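Esterase (uncultured bacterium pCosCE1, PDB 7ATL) hydrolyses carboxylic esters as a family VIII carboxylesterase of beta-lactamase-like fold and also shows promiscuous acyltransferase activity. Local coordinates at residues Lys68-Leu73 with His196-Pro201; Glu279-Arg282 with Ile288-Pro291. One frame throughout, in Å; residues are numbered along the deposited sequence.

Contact 1 of 2, residues Lys68-Leu73 with His196-Pro201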
# COMPACT_ATOMS: atom_id res chain seq x y z
N LYS A 68 1.91 0.80 -3.11
CA LYS A 68 3.16 -0.01 -3.18
C LYS A 68 3.01 -1.24 -4.09
O LYS A 68 3.87 -1.48 -4.95
CB LYS A 68 3.58 -0.38 -1.75
CG LYS A 68 4.07 0.84 -0.99
CD LYS A 68 4.52 0.56 0.40
CE LYS A 68 5.34 1.72 0.94
NZ LYS A 68 4.49 2.83 1.45
N PRO A 69 2.00 -2.12 -3.91
CA PRO A 69 1.88 -3.30 -4.75
C PRO A 69 1.67 -2.94 -6.23
O PRO A 69 2.21 -3.64 -7.06
CB PRO A 69 0.72 -4.10 -4.16
CG PRO A 69 0.00 -3.12 -3.29
CD PRO A 69 1.02 -2.12 -2.82
N TYR A 70 0.97 -1.83 -6.49
CA TYR A 70 0.84 -1.22 -7.84
C TYR A 70 2.22 -0.98 -8.46
O TYR A 70 2.44 -1.41 -9.61
CB TYR A 70 -0.01 0.05 -7.77
CG TYR A 70 -1.49 -0.20 -7.94
CD1 TYR A 70 -1.99 -0.86 -9.05
CD2 TYR A 70 -2.40 0.19 -6.97
CE1 TYR A 70 -3.34 -1.09 -9.21
CE2 TYR A 70 -3.76 -0.03 -7.11
CZ TYR A 70 -4.22 -0.67 -8.24
OH TYR A 70 -5.55 -0.90 -8.39
N ILE A 71 3.12 -0.29 -7.76
CA ILE A 71 4.42 0.15 -8.36
C ILE A 71 5.41 -1.02 -8.29
O ILE A 71 6.24 -1.14 -9.23
CB ILE A 71 4.94 1.44 -7.71
CG1 ILE A 71 3.91 2.56 -7.77
CG2 ILE A 71 6.25 1.87 -8.36
CD1 ILE A 71 3.53 2.97 -9.17
N THR A 72 5.29 -1.87 -7.26
CA THR A 72 6.02 -3.16 -7.22
C THR A 72 5.66 -3.97 -8.47
O THR A 72 6.59 -4.49 -9.12
CB THR A 72 5.73 -3.91 -5.92
OG1 THR A 72 6.19 -3.09 -4.84
CG2 THR A 72 6.39 -5.27 -5.88
N LEU A 73 4.37 -4.05 -8.83
CA LEU A 73 3.93 -4.76 -10.07
C LEU A 73 4.61 -4.14 -11.30
O LEU A 73 5.04 -4.92 -12.15
CB LEU A 73 2.41 -4.73 -10.28
CG LEU A 73 1.98 -5.40 -11.59
CD1 LEU A 73 2.57 -6.79 -11.68
CD2 LEU A 73 0.48 -5.48 -11.72
N HIS A 196 1.17 2.87 -18.76
CA HIS A 196 1.73 1.95 -19.78
C HIS A 196 2.00 0.56 -19.21
O HIS A 196 1.69 -0.41 -19.92
CB HIS A 196 2.98 2.54 -20.45
CG HIS A 196 2.69 3.76 -21.24
ND1 HIS A 196 3.66 4.69 -21.56
CD2 HIS A 196 1.53 4.23 -21.76
CE1 HIS A 196 3.12 5.67 -22.25
NE2 HIS A 196 1.82 5.40 -22.40
N TRP A 197 2.51 0.44 -17.98
CA TRP A 197 3.02 -0.85 -17.44
C TRP A 197 1.96 -1.57 -16.61
O TRP A 197 2.08 -2.79 -16.51
CB TRP A 197 4.32 -0.66 -16.66
CG TRP A 197 5.45 -0.42 -17.60
CD1 TRP A 197 5.80 0.77 -18.15
CD2 TRP A 197 6.32 -1.40 -18.17
NE1 TRP A 197 6.87 0.61 -18.97
CE2 TRP A 197 7.20 -0.72 -19.02
CE3 TRP A 197 6.47 -2.78 -18.01
CZ2 TRP A 197 8.19 -1.37 -19.75
CZ3 TRP A 197 7.47 -3.43 -18.70
CH2 TRP A 197 8.32 -2.72 -19.56
N VAL A 198 0.97 -0.87 -16.09
CA VAL A 198 -0.06 -1.52 -15.22
C VAL A 198 -1.48 -1.20 -15.72
O VAL A 198 -2.18 -2.15 -16.08
CB VAL A 198 0.17 -1.17 -13.74
CG1 VAL A 198 -0.87 -1.79 -12.82
CG2 VAL A 198 1.57 -1.61 -13.31
N ALA A 199 -1.90 0.06 -15.73
CA ALA A 199 -3.33 0.41 -15.90
C ALA A 199 -3.89 -0.16 -17.22
O ALA A 199 -5.01 -0.73 -17.21
CB ALA A 199 -3.50 1.91 -15.84
N GLN A 200 -3.17 0.03 -18.32
CA GLN A 200 -3.64 -0.40 -19.67
C GLN A 200 -3.63 -1.93 -19.74
O GLN A 200 -4.67 -2.51 -19.99
CB GLN A 200 -2.87 0.30 -20.79
CG GLN A 200 -3.30 1.76 -20.94
CD GLN A 200 -2.72 2.44 -22.16
OE1 GLN A 200 -3.46 2.91 -23.01
NE2 GLN A 200 -1.40 2.46 -22.27
N PRO A 201 -2.49 -2.62 -19.51
CA PRO A 201 -2.47 -4.08 -19.51
C PRO A 201 -3.55 -4.77 -18.66
O PRO A 201 -4.08 -5.76 -19.12
CB PRO A 201 -1.10 -4.40 -18.93
CG PRO A 201 -0.23 -3.24 -19.39
CD PRO A 201 -1.15 -2.04 -19.34
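Val198 turns its CG1 anti to its backbone N (chi1 179°), which leaves CG2 beside that nitrogen and directs both methyls toward Tyr70 and Leu73 of helix 67-80. Leu73 answers with CG anti to its backbone N (chi1 177°), which sends CG toward the valine, and chi2 (52°) then places CD2. Val198 CG1 meets the edge of the Tyr70 ring, near its plane, 4.0 Å from Tyr70 CD1, and lies 4.1 Å from Leu73 CD2. Val198 CG2 rests on the backbone, 3.8 Å from Tyr70 O, and borders Leu73 CG. A short branched residue suits this place, because two methyls reach two neighbours while Leu73 CA and Val198 CA stay 7.3 Å apart. All three residues are buried and meet by van der Waals contact. Toward the start of segment 68-73, Lys68 O accepts from both Thr72 N and Thr72 OG1, while Lys68 NZ hydrogen-bonds to Ser65 OG, Tyr123 OH, Tyr171 OH and Gly264 O, consistent with the SxxK centre of beta-lactamase-like esterases. The contact sets Val198 of helix 190-199 against the early turns of helix 67-80; Phe194 meets the Tyr70 ring nearly perpendicularly, and helix 271-283 packs on Tyr70 through Val274 and Leu277.

Contact 2 of 2, residues Glu279-Arg282 with Ile288-Pro291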
# COMPACT_ATOMS: atom_id res chain seq x y z
N GLU A 279 -5.61 -10.23 -7.69
CA GLU A 279 -5.80 -11.47 -8.49
C GLU A 279 -4.54 -11.71 -9.35
O GLU A 279 -3.99 -12.82 -9.30
CB GLU A 279 -7.06 -11.40 -9.36
CG GLU A 279 -8.28 -11.97 -8.67
CD GLU A 279 -8.13 -13.45 -8.38
OE1 GLU A 279 -8.10 -14.23 -9.37
OE2 GLU A 279 -8.00 -13.80 -7.17
N THR A 280 -4.07 -10.68 -10.05
CA THR A 280 -2.84 -10.71 -10.88
C THR A 280 -1.63 -11.19 -10.06
O THR A 280 -0.87 -12.05 -10.53
CB THR A 280 -2.58 -9.34 -11.50
OG1 THR A 280 -3.75 -8.97 -12.23
CG2 THR A 280 -1.38 -9.33 -12.41
N LEU A 281 -1.46 -10.65 -8.85
CA LEU A 281 -0.37 -11.05 -7.94
C LEU A 281 -0.57 -12.49 -7.50
O LEU A 281 0.43 -13.16 -7.28
CB LEU A 281 -0.35 -10.09 -6.73
CG LEU A 281 0.03 -8.64 -7.04
CD1 LEU A 281 0.38 -7.90 -5.76
CD2 LEU A 281 1.20 -8.53 -8.03
N ARG A 282 -1.81 -12.96 -7.36
CA ARG A 282 -2.08 -14.32 -6.82
C ARG A 282 -1.68 -15.41 -7.83
O ARG A 282 -1.20 -16.46 -7.36
CB ARG A 282 -3.56 -14.47 -6.43
CG ARG A 282 -3.90 -15.85 -5.90
CD ARG A 282 -5.33 -15.96 -5.40
NE ARG A 282 -6.27 -15.98 -6.52
CZ ARG A 282 -6.55 -17.03 -7.28
NH1 ARG A 282 -5.97 -18.21 -7.07
NH2 ARG A 282 -7.42 -16.87 -8.27
N ILE A 288 1.02 -10.70 -19.03
CA ILE A 288 1.12 -9.58 -18.04
C ILE A 288 2.13 -9.93 -16.94
O ILE A 288 3.07 -9.15 -16.73
CB ILE A 288 -0.28 -9.22 -17.50
CG1 ILE A 288 -1.17 -8.68 -18.63
CG2 ILE A 288 -0.20 -8.23 -16.34
CD1 ILE A 288 -2.62 -8.46 -18.26
N LEU A 289 1.93 -11.06 -16.26
CA LEU A 289 2.82 -11.53 -15.18
C LEU A 289 2.83 -13.06 -15.18
O LEU A 289 1.76 -13.65 -15.04
CB LEU A 289 2.29 -10.95 -13.86
CG LEU A 289 3.20 -11.16 -12.65
CD1 LEU A 289 4.40 -10.22 -12.70
CD2 LEU A 289 2.43 -10.94 -11.36
N GLN A 290 4.01 -13.66 -15.33
CA GLN A 290 4.24 -15.13 -15.34
C GLN A 290 3.93 -15.69 -13.95
O GLN A 290 4.25 -15.08 -12.92
CB GLN A 290 5.67 -15.50 -15.74
CG GLN A 290 6.16 -14.93 -17.08
CD GLN A 290 5.40 -15.45 -18.28
OE1 GLN A 290 5.99 -15.81 -19.30
NE2 GLN A 290 4.08 -15.47 -18.20
N PRO A 291 3.27 -16.87 -13.88
CA PRO A 291 3.03 -17.54 -12.59
C PRO A 291 4.28 -17.60 -11.69
O PRO A 291 4.17 -17.44 -10.48
CB PRO A 291 2.62 -18.96 -13.04
CG PRO A 291 1.96 -18.76 -14.39
CD PRO A 291 2.72 -17.61 -15.03
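A helix-loop-helix connection is closed here, where Leu289, in the loop leading from helix 271-283 to helix 291-297, folds back onto Thr280 and Leu281 near the end of the first helix. Leu289 CD2 does most of the touching: it lies 3.6 Å from Thr280 O, 4.3 Å from Thr280 CG2 and 4.3 Å from Leu281 CD2. The leucine sends CG out trans to its amide nitrogen (chi1 -171°), chi2 (75°) places CD2, and this branched end suits the place by lying on the Thr280 carbonyl oxygen while reaching the Thr280 and Leu281 methyls. Ile288 adds a lighter touch, its CG2 to Thr280 CG2 at 4.2 Å. Threonine is apt at 280 since its methyl serves the apolar side while OG1 bonds to Gln276 O one turn back. Elsewhere on the helix, Arg282 grips the carboxylate of Glu279 side-on: NE meets OE2 at 2.9 Å and NH2 meets OE1 at 2.9 Å, the latter on its syn lone pair. The paired bonds fix the guanidinium's rotation, and Ser356 also binds OE2. The connection into helix 291-297 is marked by a classic beta bulge at Ile288 and Leu289, facing Lys285, and by Gln290 at the N-cap.

The two contacts follow one another along the chain, contact 1 closing at residue 201 before contact 2 opens at 279, yet their centres lie only about 11 Å apart, on the same side of the molecule's centre. Helix 67-80 joins them: Leu73 CD1 lies 4.0 Å from Leu289 CD1, and Pro69 CB lies 4.1 Å from Leu281 CD1. One buried apolar layer therefore runs from helix 190-199 across helix 67-80 to helix 271-283 and the loop beyond it. Arg77 of that central helix also binds both sides, reaching Trp197 O and Ile288 O. Helix 190-199 and the 271-291 region, far apart in sequence, both pack on the helix that carries Lys68, the lysine of the probable SxxK centre.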